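Local coordinates for protein putative peptidyl-arginine deiminase (Chlorobium tepidum, PDB 1XKN) that probably hydrolyses guanidino groups as an agmatine or protein-arginine deiminase of the guanidino-group-modifying superfamily, at residues 17-22 with 84-89; 100-105 with 111-116; 161-166 with 225-230. All coordinates share one frame; numbering follows the deposited sequence.

Contact 1: 17-22 with 84-89; sequences STWLSW and VFHRIP
Trp19 and His86 share the same first torsion: chi1 is -77° in the tryptophan and -59° in the histidine, and in each the ring swings off opposite the residue's own carbonyl carbon and stays next to its backbone N. The two side chains then run at roughly a right angle to each other, and the indole's outer corner comes over one face of the imidazole. Trp19 CH2 sits 3.7 Å above the plane of the His86 imidazole, over the middle of the ring, and is therefore nearly the same distance from all five ring atoms. Its neighbour Trp19 CZ3 comes down beside His86 ND1 at 3.8 Å. The six-membered ring of Trp19 and the imidazole have centroids 4.7 Å apart with planes inclined at 38°, so the rings meet at a slant.

No hydrogen bond joins 17-22 to 84-89, and none is expected from the topology. Strands 15-21 and 83-87 belong to one mixed sheet but lie two places apart, with strand 52-57 running parallel between them. The nearest CA atoms, those of Trp19 and Val84, are still 9.6 Å apart. Long side chains therefore have to bridge the middle strand, and Trp19 does this over Asn54 and Asn56, while His86 leans on Asn54 from its own side. Helix 131-144 packs against the same indole through Val140 and Gln144.

Beyond the end of strand 83-87, Ile88 adds a looser apolar touch, its CD1 lying 4.5 Å from Trp19 CZ3 and approaching the indole obliquely. Ile88 also rests on Asn56 and on Arg139. Trp19 NE1, at the other end of the indole, makes a weak hydrogen bond to Glu344 on the edge strand 342-345.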
loop_
_atom_site.group_PDB
_atom_site.type_symbol
_atom_site.label_atom_id
_atom_site.label_comp_id
_atom_site.label_asym_id
_atom_site.label_seq_id
_atom_site.Cartn_x
_atom_site.Cartn_y
_atom_site.Cartn_z
ATOM N N SER A 17 -11.669 -7.931 -2.900
ATOM C CA SER A 17 -11.860 -7.205 -1.644
ATOM C C SER A 17 -10.652 -6.333 -1.335
ATOM O O SER A 17 -9.683 -6.292 -2.094
ATOM C CB SER A 17 -12.011 -8.190 -0.484
ATOM O OG SER A 17 -10.734 -8.690 -0.089
ATOM N N THR A 18 -10.734 -5.631 -0.209
ATOM C CA THR A 18 -9.635 -4.820 0.296
ATOM C C THR A 18 -9.504 -5.240 1.752
ATOM O O THR A 18 -10.508 -5.405 2.449
ATOM C CB THR A 18 -9.921 -3.307 0.269
ATOM O OG1 THR A 18 -10.007 -2.851 -1.087
ATOM C CG2 THR A 18 -8.790 -2.547 0.975
ATOM N N TRP A 19 -8.268 -5.431 2.196
ATOM C CA TRP A 19 -8.006 -5.821 3.572
ATOM C C TRP A 19 -7.530 -4.663 4.431
ATOM O O TRP A 19 -6.831 -3.765 3.959
ATOM C CB TRP A 19 -6.959 -6.931 3.630
ATOM C CG TRP A 19 -7.508 -8.264 3.271
ATOM C CD1 TRP A 19 -7.746 -8.742 2.018
ATOM C CD2 TRP A 19 -7.960 -9.273 4.182
ATOM N NE1 TRP A 19 -8.326 -9.989 2.090
ATOM C CE2 TRP A 19 -8.468 -10.336 3.407
ATOM C CE3 TRP A 19 -7.991 -9.377 5.579
ATOM C CZ2 TRP A 19 -8.999 -11.494 3.981
ATOM C CZ3 TRP A 19 -8.521 -10.531 6.153
ATOM C CH2 TRP A 19 -9.019 -11.573 5.350
ATOM N N LEU A 20 -7.913 -4.710 5.703
ATOM C CA LEU A 20 -7.544 -3.709 6.692
ATOM C C LEU A 20 -7.257 -4.421 8.005
ATOM O O LEU A 20 -7.776 -5.510 8.254
ATOM C CB LEU A 20 -8.697 -2.732 6.934
ATOM C CG LEU A 20 -9.256 -1.918 5.770
ATOM C CD1 LEU A 20 -10.475 -1.140 6.248
ATOM C CD2 LEU A 20 -8.186 -0.976 5.244
ATOM N N SER A 21 -6.429 -3.800 8.837
ATOM C CA SER A 21 -6.108 -4.325 10.159
ATOM C C SER A 21 -6.548 -3.207 11.097
ATOM O O SER A 21 -5.874 -2.184 11.208
ATOM C CB SER A 21 -4.604 -4.592 10.305
ATOM O OG SER A 21 -4.195 -5.718 9.545
ATOM N N TRP A 22 -7.695 -3.398 11.746
ATOM C CA TRP A 22 -8.248 -2.396 12.652
ATOM C C TRP A 22 -7.210 -1.924 13.667
ATOM O O TRP A 22 -6.496 -2.734 14.256
ATOM C CB TRP A 22 -9.480 -2.956 13.365
ATOM C CG TRP A 22 -10.380 -1.881 13.890
ATOM C CD1 TRP A 22 -10.465 -1.433 15.178
ATOM C CD2 TRP A 22 -11.268 -1.063 13.120
ATOM N NE1 TRP A 22 -11.347 -0.385 15.256
ATOM C CE2 TRP A 22 -11.856 -0.136 14.007
ATOM C CE3 TRP A 22 -11.622 -1.022 11.763
ATOM C CZ2 TRP A 22 -12.781 0.830 13.582
ATOM C CZ3 TRP A 22 -12.541 -0.063 11.339
ATOM C CH2 TRP A 22 -13.109 0.849 12.249
ATOM N N VAL A 84 -16.690 -7.655 6.238
ATOM C CA VAL A 84 -16.502 -8.929 6.920
ATOM C C VAL A 84 -15.332 -8.882 7.900
ATOM O O VAL A 84 -14.208 -8.529 7.528
ATOM C CB VAL A 84 -16.233 -10.058 5.898
ATOM C CG1 VAL A 84 -16.141 -11.395 6.607
ATOM C CG2 VAL A 84 -17.334 -10.079 4.846
ATOM N N PHE A 85 -15.596 -9.253 9.150
ATOM C CA PHE A 85 -14.561 -9.258 10.184
ATOM C C PHE A 85 -13.911 -10.620 10.354
ATOM O O PHE A 85 -14.565 -11.656 10.241
ATOM C CB PHE A 85 -15.144 -8.808 11.528
ATOM C CG PHE A 85 -15.587 -7.378 11.539
ATOM C CD1 PHE A 85 -16.833 -7.019 11.042
ATOM C CD2 PHE A 85 -14.728 -6.379 11.986
ATOM C CE1 PHE A 85 -17.218 -5.682 10.987
ATOM C CE2 PHE A 85 -15.103 -5.040 11.935
ATOM C CZ PHE A 85 -16.350 -4.691 11.432
ATOM N N HIS A 86 -12.612 -10.605 10.630
ATOM C CA HIS A 86 -11.859 -11.829 10.836
ATOM C C HIS A 86 -11.078 -11.718 12.127
ATOM O O HIS A 86 -10.427 -10.702 12.376
ATOM C CB HIS A 86 -10.884 -12.072 9.683
ATOM C CG HIS A 86 -11.548 -12.177 8.349
ATOM N ND1 HIS A 86 -11.971 -11.073 7.639
ATOM C CD2 HIS A 86 -11.906 -13.257 7.617
ATOM C CE1 HIS A 86 -12.561 -11.472 6.527
ATOM N NE2 HIS A 86 -12.536 -12.792 6.489
ATOM N N ARG A 87 -11.159 -12.754 12.955
ATOM C CA ARG A 87 -10.425 -12.763 14.206
ATOM C C ARG A 87 -9.005 -13.170 13.851
ATOM O O ARG A 87 -8.675 -14.357 13.811
ATOM C CB ARG A 87 -11.033 -13.765 15.193
ATOM C CG ARG A 87 -10.319 -13.779 16.536
ATOM C CD ARG A 87 -10.910 -14.796 17.505
ATOM N NE ARG A 87 -12.197 -14.370 18.047
ATOM C CZ ARG A 87 -12.817 -14.980 19.055
ATOM N NH1 ARG A 87 -12.265 -16.040 19.630
ATOM N NH2 ARG A 87 -13.982 -14.525 19.493
ATOM N N ILE A 88 -8.183 -12.170 13.554
ATOM C CA ILE A 88 -6.791 -12.373 13.186
ATOM C C ILE A 88 -5.966 -11.341 13.948
ATOM O O ILE A 88 -6.091 -10.136 13.715
ATOM C CB ILE A 88 -6.588 -12.189 11.662
ATOM C CG1 ILE A 88 -7.335 -13.288 10.898
ATOM C CG2 ILE A 88 -5.101 -12.228 11.323
ATOM C CD1 ILE A 88 -7.101 -13.270 9.394
ATOM N N PRO A 89 -5.116 -11.801 14.878
ATOM C CA PRO A 89 -4.287 -10.888 15.666
ATOM C C PRO A 89 -3.298 -10.071 14.846
ATOM O O PRO A 89 -2.733 -10.553 13.862
ATOM C CB PRO A 89 -3.590 -11.820 16.654
ATOM C CG PRO A 89 -3.450 -13.081 15.878
ATOM C CD PRO A 89 -4.801 -13.203 15.203
#

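Contact 2: 100-105 with 111-116; sequences PNYVIR and RDKVIM
Arg105 and Asp112 face each other across the paired strands with their flat groups almost coplanar, the guanidinium and carboxylate planes only 16° apart. The grip is side-on: Arg105 NE reaches Asp112 OD2 at 3.2 Å and Arg105 NH2 reaches Asp112 OD1 at 2.9 Å, each oxygen offering its syn lone pair. Two bonds from one flat group to another fix the rotation of both. Asp112 gets there by tucking its carboxylate between its own backbone N and carbonyl carbon (chi1 62°), and the arginine by bending at chi3 (63°). Asp112 has a second cationic partner in Arg110, which should help to keep it ionised. Val114 CG1 lies 3.6 Å above one face of the Arg105 guanidinium, so the methyl covers part of that face, toward its rim.

Further along this side, Val103 and Val114 cross at a slant and meet through CG2 and CG2 at 3.5 Å, tighter than ordinary van der Waals contact. Selenomethionine Met116 continues the row, its CB 3.9 Å from Val103 CG2.

On the other side of the sheet Tyr102 and Ile115 run alongside, pointing the same way, with Tyr102 CE1 3.7 Å from Ile115 CG1. Pro100 closes the end of the row against Ile115 CD1, and the Lys113 aliphatic chain slants past Tyr102. The polar ends find partners in other parts of the chain: Tyr102 OH with Gln144, Lys113 NZ with Glu344.

Between the two sides, Val103 and Val114 exchange backbone bonds of 3.0 Å in each direction, N to O; Arg105 and Asp112 are also joined both ways. Water 1 joins Asn101 N to Met116 O, just before the sodium-binding residues Asn117 and Trp118. Antiparallel pairing of strands 101-107 and 110-119 across a short connection is that of a beta hairpin.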
loop_
_atom_site.group_PDB
_atom_site.type_symbol
_atom_site.label_atom_id
_atom_site.label_comp_id
_atom_site.label_asym_id
_atom_site.label_seq_id
_atom_site.Cartn_x
_atom_site.Cartn_y
_atom_site.Cartn_z
ATOM N N PRO A 100 -1.498 -9.569 3.224
ATOM C CA PRO A 100 -1.447 -10.578 2.162
ATOM C C PRO A 100 -1.096 -10.094 0.758
ATOM O O PRO A 100 -1.870 -9.387 0.114
ATOM C CB PRO A 100 -2.836 -11.209 2.228
ATOM C CG PRO A 100 -3.698 -10.048 2.566
ATOM C CD PRO A 100 -2.893 -9.330 3.645
ATOM N N ASN A 101 0.083 -10.498 0.298
ATOM C CA ASN A 101 0.577 -10.152 -1.027
ATOM C C ASN A 101 0.094 -11.242 -1.986
ATOM O O ASN A 101 0.800 -12.213 -2.257
ATOM C CB ASN A 101 2.112 -10.096 -0.997
ATOM C CG ASN A 101 2.725 -9.646 -2.317
ATOM O OD1 ASN A 101 3.942 -9.692 -2.484
ATOM N ND2 ASN A 101 1.890 -9.208 -3.256
ATOM N N TYR A 102 -1.128 -11.078 -2.471
ATOM C CA TYR A 102 -1.735 -12.024 -3.399
ATOM C C TYR A 102 -1.030 -12.013 -4.745
ATOM O O TYR A 102 -0.698 -10.953 -5.267
ATOM C CB TYR A 102 -3.194 -11.652 -3.643
ATOM C CG TYR A 102 -4.090 -11.790 -2.445
ATOM C CD1 TYR A 102 -4.651 -13.024 -2.111
ATOM C CD2 TYR A 102 -4.410 -10.681 -1.662
ATOM C CE1 TYR A 102 -5.516 -13.146 -1.031
ATOM C CE2 TYR A 102 -5.269 -10.795 -0.582
ATOM C CZ TYR A 102 -5.821 -12.025 -0.276
ATOM O OH TYR A 102 -6.705 -12.136 0.767
ATOM N N VAL A 103 -0.819 -13.199 -5.303
ATOM C CA VAL A 103 -0.205 -13.349 -6.617
ATOM C C VAL A 103 -0.895 -14.530 -7.286
ATOM O O VAL A 103 -1.487 -15.372 -6.606
ATOM C CB VAL A 103 1.314 -13.661 -6.548
ATOM C CG1 VAL A 103 2.079 -12.460 -6.017
ATOM C CG2 VAL A 103 1.561 -14.890 -5.684
ATOM N N ILE A 104 -0.834 -14.585 -8.611
ATOM C CA ILE A 104 -1.436 -15.683 -9.355
ATOM C C ILE A 104 -0.309 -16.642 -9.702
ATOM O O ILE A 104 0.694 -16.241 -10.300
ATOM C CB ILE A 104 -2.098 -15.203 -10.673
ATOM C CG1 ILE A 104 -3.117 -14.099 -10.384
ATOM C CG2 ILE A 104 -2.763 -16.383 -11.379
ATOM C CD1 ILE A 104 -4.161 -14.473 -9.349
ATOM N N ARG A 105 -0.468 -17.903 -9.318
ATOM C CA ARG A 105 0.542 -18.918 -9.587
ATOM C C ARG A 105 0.183 -19.745 -10.811
ATOM O O ARG A 105 -0.959 -20.181 -10.964
ATOM C CB ARG A 105 0.694 -19.847 -8.378
ATOM C CG ARG A 105 1.657 -21.007 -8.605
ATOM C CD ARG A 105 1.865 -21.839 -7.344
ATOM N NE ARG A 105 0.641 -22.482 -6.872
ATOM C CZ ARG A 105 0.574 -23.235 -5.777
ATOM N NH1 ARG A 105 1.662 -23.438 -5.044
ATOM N NH2 ARG A 105 -0.579 -23.783 -5.410
ATOM N N ARG A 111 -3.770 -22.426 -13.119
ATOM C CA ARG A 111 -3.631 -21.144 -12.447
ATOM C C ARG A 111 -4.448 -21.087 -11.166
ATOM O O ARG A 111 -5.597 -21.527 -11.132
ATOM C CB ARG A 111 -4.083 -20.025 -13.391
ATOM C CG ARG A 111 -3.292 -19.971 -14.688
ATOM C CD ARG A 111 -3.928 -19.066 -15.736
ATOM N NE ARG A 111 -4.105 -17.697 -15.263
ATOM C CZ ARG A 111 -5.204 -17.245 -14.669
ATOM N NH1 ARG A 111 -6.239 -18.052 -14.475
ATOM N NH2 ARG A 111 -5.264 -15.984 -14.261
ATOM N N ASP A 112 -3.849 -20.570 -10.099
ATOM C CA ASP A 112 -4.574 -20.422 -8.844
ATOM C C ASP A 112 -4.059 -19.231 -8.055
ATOM O O ASP A 112 -2.931 -18.776 -8.254
ATOM C CB ASP A 112 -4.530 -21.707 -7.994
ATOM C CG ASP A 112 -3.126 -22.119 -7.578
ATOM O OD1 ASP A 112 -3.019 -22.950 -6.646
ATOM O OD2 ASP A 112 -2.137 -21.644 -8.168
ATOM N N LYS A 113 -4.906 -18.701 -7.184
ATOM C CA LYS A 113 -4.515 -17.557 -6.379
ATOM C C LYS A 113 -3.854 -18.054 -5.102
ATOM O O LYS A 113 -4.367 -18.948 -4.431
ATOM C CB LYS A 113 -5.738 -16.690 -6.048
ATOM C CG LYS A 113 -5.386 -15.394 -5.324
ATOM C CD LYS A 113 -6.503 -14.359 -5.396
ATOM C CE LYS A 113 -7.755 -14.812 -4.666
ATOM N NZ LYS A 113 -8.844 -13.789 -4.757
ATOM N N VAL A 114 -2.696 -17.487 -4.787
ATOM C CA VAL A 114 -1.972 -17.869 -3.586
ATOM C C VAL A 114 -1.489 -16.609 -2.899
ATOM O O VAL A 114 -1.546 -15.522 -3.474
ATOM C CB VAL A 114 -0.749 -18.766 -3.913
ATOM C CG1 VAL A 114 -1.196 -19.987 -4.706
ATOM C CG2 VAL A 114 0.293 -17.977 -4.685
ATOM N N ILE A 115 -1.035 -16.747 -1.660
ATOM C CA ILE A 115 -0.520 -15.604 -0.926
ATOM C C ILE A 115 0.987 -15.761 -0.829
ATOM O O ILE A 115 1.485 -16.788 -0.373
ATOM C CB ILE A 115 -1.147 -15.513 0.477
ATOM C CG1 ILE A 115 -2.614 -15.083 0.340
ATOM C CG2 ILE A 115 -0.354 -14.529 1.351
ATOM C CD1 ILE A 115 -3.377 -15.015 1.643
HETATM N N MSE A 116 1.704 -14.741 -1.292
HETATM C CA MSE A 116 3.157 -14.742 -1.275
HETATM C C MSE A 116 3.571 -14.078 0.029
HETATM O O MSE A 116 3.507 -12.856 0.179
HETATM C CB MSE A 116 3.695 -13.974 -2.492
HETATM C CG MSE A 116 5.213 -14.022 -2.665
HETATM SE SE MSE A 116 5.892 -15.842 -2.732
HETATM C CE MSE A 116 4.993 -16.385 -4.362
HETATM O O HOH W 1 1.854 -11.784 2.031
#

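Contact 3: 161-166 with 225-230; sequences DVNGAG and VNENTV
Two tight connections meet where Glu227, in the type I beta turn from Asn226 to Thr229, comes up against Asn163, which begins the bend between strands 160-162 and 167-171. The direct polar link is a single, well-formed bond: Asn163 ND2 donates to the backbone O of Glu227 at 2.8 Å, with an N-H...O angle of 173°. The acceptor lies in the plane of the Asn163 amide, and the nitrogen in turn sits on a lone pair of the carbonyl. The other end of the amide is held too. Asn163 OD1 takes the N-H of Ala165 at 2.9 Å, from well above the carbonyl plane, to make an Asx turn, and it also accepts from Leu167 N. A chi1 of 81° places the amide over its own backbone, where it can serve the bend with OD1 and the neighbouring turn with ND2.

Glu227 itself stretches out along the open side of the contact. Its OE2 passes 3.4 Å from Ala165 CB, and water 2 bridges Glu227 OE2, at 3.0 Å, to Asn163 O, at 2.7 Å, donating to both. The turn carrying Glu227 has its own brace, a second Asx turn: Asn226 OD1 accepts from Asn228 N at 2.9 Å and also from the Thr229 hydroxyl.

Strands 222-226 and 229-233, on either side of this turn, pair antiparallel, with 265-269 lying next to 229-233. Asn163 packs on Phe224 of the first strand, while Asp161 reaches that same strand through a salt bridge to Arg223 and a hydrogen bond to Phe224 N, tying together two separate three-stranded sheets.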
loop_
_atom_site.group_PDB
_atom_site.type_symbol
_atom_site.label_atom_id
_atom_site.label_comp_id
_atom_site.label_asym_id
_atom_site.label_seq_id
_atom_site.Cartn_x
_atom_site.Cartn_y
_atom_site.Cartn_z
ATOM N N ASP A 161 6.006 -1.235 -6.072
ATOM C CA ASP A 161 4.837 -0.824 -6.841
ATOM C C ASP A 161 5.016 -1.389 -8.246
ATOM O O ASP A 161 6.017 -1.115 -8.904
ATOM C CB ASP A 161 4.728 0.703 -6.877
ATOM C CG ASP A 161 3.427 1.182 -7.495
ATOM O OD1 ASP A 161 3.378 1.351 -8.729
ATOM O OD2 ASP A 161 2.450 1.371 -6.741
ATOM N N VAL A 162 4.053 -2.186 -8.699
ATOM C CA VAL A 162 4.153 -2.815 -10.016
ATOM C C VAL A 162 3.206 -2.246 -11.070
ATOM O O VAL A 162 2.158 -1.692 -10.742
ATOM C CB VAL A 162 3.916 -4.343 -9.911
ATOM C CG1 VAL A 162 4.900 -4.952 -8.924
ATOM C CG2 VAL A 162 2.481 -4.627 -9.468
ATOM N N ASN A 163 3.576 -2.383 -12.341
ATOM C CA ASN A 163 2.733 -1.873 -13.419
ATOM C C ASN A 163 1.848 -2.984 -13.982
ATOM O O ASN A 163 1.054 -2.759 -14.896
ATOM C CB ASN A 163 3.595 -1.244 -14.524
ATOM C CG ASN A 163 4.188 -2.270 -15.467
ATOM O OD1 ASN A 163 4.579 -3.357 -15.054
ATOM N ND2 ASN A 163 4.267 -1.920 -16.744
ATOM N N GLY A 164 1.991 -4.184 -13.421
ATOM C CA GLY A 164 1.185 -5.318 -13.846
ATOM C C GLY A 164 1.578 -5.936 -15.172
ATOM O O GLY A 164 0.852 -6.769 -15.718
ATOM N N ALA A 165 2.732 -5.537 -15.695
ATOM C CA ALA A 165 3.192 -6.060 -16.969
ATOM C C ALA A 165 4.690 -6.327 -16.983
ATOM O O ALA A 165 5.303 -6.384 -18.051
ATOM C CB ALA A 165 2.820 -5.098 -18.092
ATOM N N GLY A 166 5.286 -6.472 -15.804
ATOM C CA GLY A 166 6.708 -6.763 -15.752
ATOM C C GLY A 166 7.606 -5.754 -15.065
ATOM O O GLY A 166 8.766 -6.060 -14.777
ATOM N N VAL A 225 0.160 4.304 -12.361
ATOM C CA VAL A 225 -1.275 4.584 -12.450
ATOM C C VAL A 225 -1.848 3.779 -13.614
ATOM O O VAL A 225 -3.052 3.543 -13.690
ATOM C CB VAL A 225 -1.591 6.093 -12.647
ATOM C CG1 VAL A 225 -1.330 6.848 -11.349
ATOM C CG2 VAL A 225 -0.762 6.666 -13.780
ATOM N N ASN A 226 -0.966 3.388 -14.528
ATOM C CA ASN A 226 -1.314 2.539 -15.660
ATOM C C ASN A 226 -0.026 1.891 -16.159
ATOM O O ASN A 226 1.059 2.171 -15.643
ATOM C CB ASN A 226 -2.054 3.300 -16.782
ATOM C CG ASN A 226 -1.217 4.371 -17.443
ATOM O OD1 ASN A 226 -0.145 4.103 -17.976
ATOM N ND2 ASN A 226 -1.721 5.603 -17.424
ATOM N N GLU A 227 -0.151 1.011 -17.142
ATOM C CA GLU A 227 0.978 0.270 -17.689
ATOM C C GLU A 227 2.253 1.056 -17.989
ATOM O O GLU A 227 3.358 0.548 -17.785
ATOM C CB GLU A 227 0.516 -0.466 -18.945
ATOM C CG GLU A 227 1.320 -1.693 -19.294
ATOM C CD GLU A 227 0.520 -2.666 -20.138
ATOM O OE1 GLU A 227 0.237 -2.351 -21.315
ATOM O OE2 GLU A 227 0.151 -3.735 -19.610
ATOM N N ASN A 228 2.116 2.284 -18.478
ATOM C CA ASN A 228 3.299 3.071 -18.802
ATOM C C ASN A 228 3.321 4.468 -18.200
ATOM O O ASN A 228 4.032 5.345 -18.690
ATOM C CB ASN A 228 3.481 3.145 -20.327
ATOM C CG ASN A 228 2.286 3.754 -21.045
ATOM O OD1 ASN A 228 2.126 3.575 -22.257
ATOM N ND2 ASN A 228 1.452 4.480 -20.316
ATOM N N THR A 229 2.568 4.675 -17.122
ATOM C CA THR A 229 2.533 5.990 -16.493
ATOM C C THR A 229 2.797 5.954 -14.995
ATOM O O THR A 229 2.184 5.179 -14.261
ATOM C CB THR A 229 1.181 6.687 -16.739
ATOM O OG1 THR A 229 0.935 6.758 -18.150
ATOM C CG2 THR A 229 1.201 8.099 -16.167
ATOM N N VAL A 230 3.721 6.801 -14.552
ATOM C CA VAL A 230 4.069 6.893 -13.145
ATOM C C VAL A 230 3.759 8.287 -12.627
ATOM O O VAL A 230 4.103 9.284 -13.266
ATOM C CB VAL A 230 5.574 6.629 -12.913
ATOM C CG1 VAL A 230 5.923 6.831 -11.439
ATOM C CG2 VAL A 230 5.923 5.219 -13.341
HETATM O O HOH W 2 -0.666 -3.836 -16.721
#

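Contacts 1 and 2 are both buried and adjoin: Trp19 of contact 1 lies against Pro100 and Tyr102 of contact 2, and helix 131-144 packs on both. Their chemistry differs with strand spacing. Neighbouring strands in contact 2 share backbone bonds, apolar rows and a salt bridge, whereas contact 1 spans a middle strand and relies on aromatic and apolar side chains. Contact 3 stands apart, about 14 Å from contact 1 and 8 Å from contact 2 at the nearest atoms. Only partly buried, it joins two turns from different sheets through an amide, a carbonyl and a water, with an exposed glutamate alongside.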